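Local coordinates for ATP/GTP-binding site-containing protein A (Brucella abortus, PDB 6NTR), which functions in the periplasm to maintain the integrity of the cell envelope and has a beta-barrel-like fold, at residues V107-L110 with N116-D119; L148-E153 with I192-D197. All coordinates share one frame; numbering follows the deposited sequence.

Contact 1. Residues V107-L110 with N116-D119; sequences VVKL and NTLD
Val108 and Leu118 face each other as a hydrogen-bonded antiparallel pair, and the two bonds between them open a ladder that Leu110 and Asn116 continue. Val108 N donates a hydrogen bond to Leu118 O at 2.6 Å. Leu118 N answers to Val108 O at 2.7 Å, noticeably bent, with 133° at the hydrogen. One pair further, Leu110 N reaches Asn116 O at 2.8 Å in a much straighter bond of 165°, while Asn116 N to Leu110 O is longer, at 3.2 Å. Two of the carbonyls serve twice: Leu118 O also receives the CA-H of Val107, and Val108 O takes that of Thr117 with 3.1 Å from Thr117 CA to Val108 O. The remaining amide edge of the 107-110 strand is used as well, since Val107 and Lys109 make backbone bonds to Lys100 and Asp98 of strand 90-102. Side chains add little to the polar account. On the face that carries Val107, Lys109 and Thr117, Thr117 has its methyl CG2 anti to the backbone N, which sets it alongside Val107 CG2 at 3.8 Å, with Lys109 CG close by. Asp119 passes at a slant beside the same valine, its OD1 3.6 Å from Val107 CB, and its other oxygen makes a weak, long ion pair with Lys105. On the other face Val108 CB and Leu118 CB meet at 4.1 Å. Four backbone bonds against a few light side-chain touches suggest that this beta hairpin of strands 105-112 and 116-121 coheres chiefly through its main chain.

Contact 2. Residues L148-E153 with I192-D197; sequences LFDASE and IAYFDD
Tyr194 receives two neighbours from the 148-153 segment at one corner of its ring. Leu148 CD2 comes to 4.4 Å from Tyr194 CE2, and Asp150 OD2 stands 4.3 Å from that same Tyr194 CE2; both approach the ring obliquely. These are loose, van der Waals touches, and the area they bury is small. Leu148 delivers its methyl by an extended first torsion, CG anti to the backbone N (chi1 172°), whereas Asp150 has CG between its backbone N and carbonyl carbon (chi1 59°). That carboxylate is held from within the loop: Ser152 N donates to Asp150 OD1 at 3.3 Å, closing an Asx turn, and the donor meets OD1 from above the carboxylate plane, 67° out of it. Ser152 OG lies 3.0 Å from Asp150 OD1 and about as near OD2, and its single proton could make a weak bond to either. The loop leaves strand 143-148 and leads to strand 159-165, which pairs in turn with strand 187-195, the bearer of Tyr194, so the contact bridges a turn and a strand of this antiparallel, beta-barrel-like fold. Behind the first shell, Leu148 packs on Pro126 and His129 of helix 126-138 and is bonded through its backbone to Val159. Other neighbours position Tyr194: its ring meets that of Tyr207 edge to face, its backbone pairs with the same residue, and its OH forms a hydrogen bond with a bound glycerol, probably from the crystallisation liquor.

In the fold
Contacts 1 and 2 follow one another along the chain, the hairpin closing before the 148-153 loop begins, and although their centres lie about 17 Å apart, they touch directly. The meeting point is Val108 CG2 against Phe149 CZ, at 3.9 Å, where the hairpin's valine packs on a loop phenylalanine that also rests on Phe79 of strand 78-87. Contact 1 is the more peripheral, about 22 Å from the chain's centre to its own, against about 10 Å for contact 2. The bound glycerol belongs to contact 2, about 3 Å from the Tyr194 side chain; such molecules often mark pockets, but no function is known for this site.

Contact 1. Residues V107-L110 with N116-D119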
ATOM      1  N   VAL A 107      -2.310 -18.086  10.248  1.00 70.49           N
ATOM      2  CA  VAL A 107      -2.883 -19.133   9.415  1.00 74.34           C
ATOM      3  C   VAL A 107      -3.610 -18.479   8.243  1.00 71.07           C
ATOM      4  O   VAL A 107      -4.532 -17.675   8.430  1.00 67.15           O
ATOM      5  CB  VAL A 107      -3.816 -20.043  10.228  1.00 80.74           C
ATOM      6  CG1 VAL A 107      -4.754 -19.219  11.088  1.00 85.30           C
ATOM      7  CG2 VAL A 107      -4.601 -20.951   9.303  1.00 81.75           C
ATOM      8  N   VAL A 108      -3.176 -18.808   7.033  1.00 71.90           N
ATOM      9  CA  VAL A 108      -3.671 -18.188   5.813  1.00 70.52           C
ATOM     10  C   VAL A 108      -4.472 -19.222   5.040  1.00 71.31           C
ATOM     11  O   VAL A 108      -3.922 -20.237   4.599  1.00 73.69           O
ATOM     12  CB  VAL A 108      -2.523 -17.647   4.953  1.00 65.65           C
ATOM     13  CG1 VAL A 108      -3.071 -17.041   3.685  1.00 65.40           C
ATOM     14  CG2 VAL A 108      -1.728 -16.627   5.727  1.00 58.81           C
ATOM     15  N   LYS A 109      -5.759 -18.952   4.850  1.00 67.89           N
ATOM     16  CA  LYS A 109      -6.653 -19.843   4.125  1.00 69.69           C
ATOM     17  C   LYS A 109      -7.043 -19.194   2.808  1.00 70.82           C
ATOM     18  O   LYS A 109      -7.724 -18.165   2.808  1.00 69.00           O
ATOM     19  CB  LYS A 109      -7.887 -20.155   4.960  1.00 74.44           C
ATOM     20  CG  LYS A 109      -7.609 -21.133   6.073  1.00 83.13           C
ATOM     21  CD  LYS A 109      -8.593 -20.971   7.206  1.00 87.84           C
ATOM     22  CE  LYS A 109      -9.142 -22.322   7.650  1.00 91.12           C
ATOM     23  NZ  LYS A 109      -9.583 -23.191   6.519  1.00 91.91           N
ATOM     24  N   LEU A 110      -6.630 -19.806   1.698  1.00 73.35           N
ATOM     25  CA  LEU A 110      -6.789 -19.248   0.358  1.00 68.00           C
ATOM     26  C   LEU A 110      -7.828 -20.018  -0.448  1.00 66.42           C
ATOM     27  O   LEU A 110      -7.786 -21.248  -0.514  1.00 70.35           O
ATOM     28  CB  LEU A 110      -5.465 -19.261  -0.401  1.00 60.07           C
ATOM     29  CG  LEU A 110      -4.387 -18.338   0.134  1.00 58.61           C
ATOM     30  CD1 LEU A 110      -3.131 -18.575  -0.656  1.00 61.02           C
ATOM     31  CD2 LEU A 110      -4.828 -16.908   0.028  1.00 55.83           C
ATOM     32  N   ASN A 116      -5.720 -23.679  -0.409  1.00 89.51           N
ATOM     33  CA  ASN A 116      -4.576 -24.025   0.427  1.00 85.51           C
ATOM     34  C   ASN A 116      -4.552 -23.243   1.732  1.00 81.91           C
ATOM     35  O   ASN A 116      -4.979 -22.090   1.800  1.00 77.53           O
ATOM     36  CB  ASN A 116      -3.259 -23.782  -0.298  1.00 83.25           C
ATOM     37  CG  ASN A 116      -2.124 -24.551   0.322  1.00 93.02           C
ATOM     38  OD1 ASN A 116      -2.175 -24.917   1.498  1.00 99.65           O
ATOM     39  ND2 ASN A 116      -1.101 -24.826  -0.468  1.00 95.66           N
ATOM     40  N   THR A 117      -3.986 -23.884   2.753  1.00 85.33           N
ATOM     41  CA  THR A 117      -3.787 -23.325   4.084  1.00 84.36           C
ATOM     42  C   THR A 117      -2.305 -23.148   4.361  1.00 82.91           C
ATOM     43  O   THR A 117      -1.479 -23.963   3.949  1.00 85.56           O
ATOM     44  CB  THR A 117      -4.358 -24.233   5.169  1.00 90.49           C
ATOM     45  OG1 THR A 117      -5.630 -24.740   4.754  1.00 99.26           O
ATOM     46  CG2 THR A 117      -4.487 -23.485   6.495  1.00 84.69           C
ATOM     47  N   LEU A 118      -1.974 -22.098   5.101  1.00 80.22           N
ATOM     48  CA  LEU A 118      -0.579 -21.810   5.397  1.00 79.92           C
ATOM     49  C   LEU A 118      -0.465 -21.281   6.810  1.00 80.50           C
ATOM     50  O   LEU A 118      -1.033 -20.234   7.129  1.00 78.46           O
ATOM     51  CB  LEU A 118      -0.008 -20.808   4.405  1.00 72.61           C
ATOM     52  CG  LEU A 118       0.325 -21.463   3.071  1.00 71.03           C
ATOM     53  CD1 LEU A 118       0.897 -20.434   2.128  1.00 64.52           C
ATOM     54  CD2 LEU A 118       1.292 -22.617   3.313  1.00 77.72           C
ATOM     55  N   ASP A 119       0.254 -22.010   7.649  1.00 81.80           N
ATOM     56  CA  ASP A 119       0.716 -21.459   8.912  1.00 80.23           C
ATOM     57  C   ASP A 119       1.932 -20.579   8.652  1.00 84.50           C
ATOM     58  O   ASP A 119       2.955 -21.058   8.148  1.00 88.13           O
ATOM     59  CB  ASP A 119       1.058 -22.571   9.895  1.00 84.58           C
ATOM     60  CG  ASP A 119      -0.056 -22.837  10.861  1.00 88.03           C
ATOM     61  OD1 ASP A 119      -0.903 -21.934  11.008  1.00 82.01           O
ATOM     62  OD2 ASP A 119      -0.081 -23.921  11.488  1.00 96.11           O
TER

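Contact 2. Residues L148-E153 with I192-D197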
ATOM      1  N   LEU A 148       4.812  -7.501   8.342  1.00 53.90           N
ATOM      2  CA  LEU A 148       3.450  -7.264   7.897  1.00 50.45           C
ATOM      3  C   LEU A 148       2.963  -8.344   6.958  1.00 48.62           C
ATOM      4  O   LEU A 148       3.753  -8.969   6.281  1.00 48.93           O
ATOM      5  CB  LEU A 148       3.392  -5.932   7.171  1.00 48.37           C
ATOM      6  CG  LEU A 148       2.108  -5.571   6.452  1.00 50.66           C
ATOM      7  CD1 LEU A 148       1.091  -5.113   7.465  1.00 52.49           C
ATOM      8  CD2 LEU A 148       2.372  -4.459   5.466  1.00 50.91           C
ATOM      9  N   PHE A 149       1.653  -8.543   6.908  1.00 52.30           N
ATOM     10  CA  PHE A 149       1.035  -9.463   5.965  1.00 53.79           C
ATOM     11  C   PHE A 149       0.050  -8.560   5.265  1.00 54.43           C
ATOM     12  O   PHE A 149      -0.836  -8.028   5.899  1.00 54.02           O
ATOM     13  CB  PHE A 149       0.283 -10.597   6.646  1.00 58.81           C
ATOM     14  CG  PHE A 149      -0.384 -11.522   5.679  1.00 63.34           C
ATOM     15  CD1 PHE A 149       0.363 -12.360   4.890  1.00 64.67           C
ATOM     16  CD2 PHE A 149      -1.746 -11.519   5.528  1.00 65.06           C
ATOM     17  CE1 PHE A 149      -0.235 -13.196   3.980  1.00 65.78           C
ATOM     18  CE2 PHE A 149      -2.357 -12.354   4.618  1.00 64.82           C
ATOM     19  CZ  PHE A 149      -1.601 -13.193   3.844  1.00 66.89           C
ATOM     20  N   ASP A 150       0.208  -8.365   3.969  1.00 58.03           N
ATOM     21  CA  ASP A 150      -0.689  -7.474   3.257  1.00 55.47           C
ATOM     22  C   ASP A 150      -1.526  -8.131   2.148  1.00 55.17           C
ATOM     23  O   ASP A 150      -2.363  -7.498   1.538  1.00 54.50           O
ATOM     24  CB  ASP A 150       0.084  -6.271   2.729  1.00 57.20           C
ATOM     25  CG  ASP A 150       1.189  -6.654   1.800  1.00 65.55           C
ATOM     26  OD1 ASP A 150       1.390  -7.851   1.577  1.00 71.82           O
ATOM     27  OD2 ASP A 150       1.863  -5.754   1.288  1.00 68.41           O
ATOM     28  N   ALA A 151      -1.271  -9.401   1.904  1.00 58.90           N
ATOM     29  CA  ALA A 151      -2.007 -10.153   0.898  1.00 64.41           C
ATOM     30  C   ALA A 151      -1.794  -9.591  -0.490  1.00 63.83           C
ATOM     31  O   ALA A 151      -2.687  -9.654  -1.333  1.00 64.58           O
ATOM     32  CB  ALA A 151      -3.499 -10.203   1.211  1.00 64.97           C
ATOM     33  N   SER A 152      -0.625  -9.028  -0.728  1.00 52.31           N
ATOM     34  CA  SER A 152      -0.263  -8.646  -2.074  1.00 52.27           C
ATOM     35  C   SER A 152       0.587  -9.746  -2.701  1.00 73.20           C
ATOM     36  O   SER A 152       1.070 -10.658  -2.028  1.00 55.72           O
ATOM     37  CB  SER A 152       0.463  -7.312  -2.068  1.00 59.35           C
ATOM     38  OG  SER A 152       1.680  -7.425  -1.358  1.00 59.45           O
ATOM     39  N   GLU A 153       0.747  -9.651  -4.021  1.00 73.68           N
ATOM     40  CA  GLU A 153       1.341 -10.713  -4.823  1.00 73.14           C
ATOM     41  C   GLU A 153       0.640 -12.025  -4.519  1.00 71.02           C
ATOM     42  O   GLU A 153      -0.582 -12.094  -4.652  1.00 74.46           O
ATOM     43  CB  GLU A 153       2.843 -10.763  -4.591  1.00 78.43           C
ATOM     44  CG  GLU A 153       3.448  -9.423  -4.973  1.00 81.21           C
ATOM     45  CD  GLU A 153       4.936  -9.337  -4.813  1.00 86.42           C
ATOM     46  OE1 GLU A 153       5.542 -10.203  -4.156  1.00 91.18           O
ATOM     47  OE2 GLU A 153       5.501  -8.373  -5.350  1.00 86.62           O
ATOM     48  N   ILE A 192       9.001   3.480   3.701  1.00 51.29           N
ATOM     49  CA  ILE A 192       8.871   2.094   4.122  1.00 50.60           C
ATOM     50  C   ILE A 192       9.621   1.236   3.117  1.00 47.72           C
ATOM     51  O   ILE A 192       9.327   1.287   1.917  1.00 48.30           O
ATOM     52  CB  ILE A 192       7.401   1.672   4.240  1.00 46.51           C
ATOM     53  CG1 ILE A 192       6.676   2.628   5.188  1.00 45.30           C
ATOM     54  CG2 ILE A 192       7.305   0.265   4.743  1.00 43.93           C
ATOM     55  CD1 ILE A 192       5.304   2.177   5.601  1.00 44.29           C
ATOM     56  N   ALA A 193      10.614   0.487   3.594  1.00 48.96           N
ATOM     57  CA  ALA A 193      11.357  -0.451   2.767  1.00 48.72           C
ATOM     58  C   ALA A 193      10.940  -1.864   3.132  1.00 45.25           C
ATOM     59  O   ALA A 193      10.874  -2.204   4.315  1.00 44.25           O
ATOM     60  CB  ALA A 193      12.865  -0.286   2.938  1.00 49.14           C
ATOM     61  N   TYR A 194      10.664  -2.673   2.114  1.00 44.96           N
ATOM     62  CA  TYR A 194      10.075  -3.989   2.278  1.00 44.37           C
ATOM     63  C   TYR A 194      11.142  -5.029   1.989  1.00 43.86           C
ATOM     64  O   TYR A 194      11.787  -4.988   0.939  1.00 48.51           O
ATOM     65  CB  TYR A 194       8.874  -4.166   1.339  1.00 45.42           C
ATOM     66  CG  TYR A 194       7.594  -3.402   1.701  1.00 49.94           C
ATOM     67  CD1 TYR A 194       7.527  -2.025   1.600  1.00 45.35           C
ATOM     68  CD2 TYR A 194       6.433  -4.076   2.063  1.00 61.25           C
ATOM     69  CE1 TYR A 194       6.371  -1.340   1.899  1.00 49.06           C
ATOM     70  CE2 TYR A 194       5.265  -3.393   2.357  1.00 62.87           C
ATOM     71  CZ  TYR A 194       5.244  -2.023   2.272  1.00 57.32           C
ATOM     72  OH  TYR A 194       4.092  -1.331   2.561  1.00 58.47           O
ATOM     73  N   PHE A 195      11.328  -5.922   2.940  1.00 46.19           N
ATOM     74  CA  PHE A 195      12.343  -6.939   2.844  1.00 50.59           C
ATOM     75  C   PHE A 195      11.779  -8.306   3.086  1.00 57.80           C
ATOM     76  O   PHE A 195      10.901  -8.499   3.908  1.00 57.96           O
ATOM     77  CB  PHE A 195      13.443  -6.709   3.908  1.00 48.33           C
ATOM     78  CG  PHE A 195      14.200  -5.432   3.749  1.00 45.87           C
ATOM     79  CD1 PHE A 195      15.225  -5.337   2.856  1.00 46.80           C
ATOM     80  CD2 PHE A 195      13.888  -4.339   4.501  1.00 43.84           C
ATOM     81  CE1 PHE A 195      15.916  -4.169   2.701  1.00 46.23           C
ATOM     82  CE2 PHE A 195      14.571  -3.165   4.352  1.00 45.00           C
ATOM     83  CZ  PHE A 195      15.585  -3.078   3.446  1.00 44.63           C
ATOM     84  N   ASP A 196      12.326  -9.256   2.366  1.00 63.90           N
ATOM     85  CA  ASP A 196      11.945 -10.613   2.584  1.00 73.48           C
ATOM     86  C   ASP A 196      13.199 -11.375   2.892  1.00 78.87           C
ATOM     87  O   ASP A 196      14.239 -11.170   2.296  1.00 79.03           O
ATOM     88  CB  ASP A 196      11.193 -11.241   1.422  1.00 77.70           C
ATOM     89  CG  ASP A 196      10.474 -12.483   1.839  1.00 83.20           C
ATOM     90  OD1 ASP A 196       9.941 -12.504   2.954  1.00 83.32           O
ATOM     91  OD2 ASP A 196      10.459 -13.447   1.076  1.00 87.75           O
ATOM     92  N   ASP A 197      13.064 -12.261   3.849  1.00 84.14           N
ATOM     93  CA  ASP A 197      14.143 -13.089   4.324  1.00 87.16           C
ATOM     94  C   ASP A 197      14.720 -14.022   3.282  1.00 90.73           C
ATOM     95  O   ASP A 197      15.915 -14.257   3.260  1.00 90.08           O
ATOM     96  CB  ASP A 197      13.678 -13.936   5.514  1.00 85.77           C
ATOM     97  CG  ASP A 197      12.241 -13.692   5.884  1.00 83.34           C
ATOM     98  OD1 ASP A 197      11.839 -12.523   5.916  1.00 79.26           O
ATOM     99  OD2 ASP A 197      11.520 -14.657   6.132  1.00 84.54           O
TER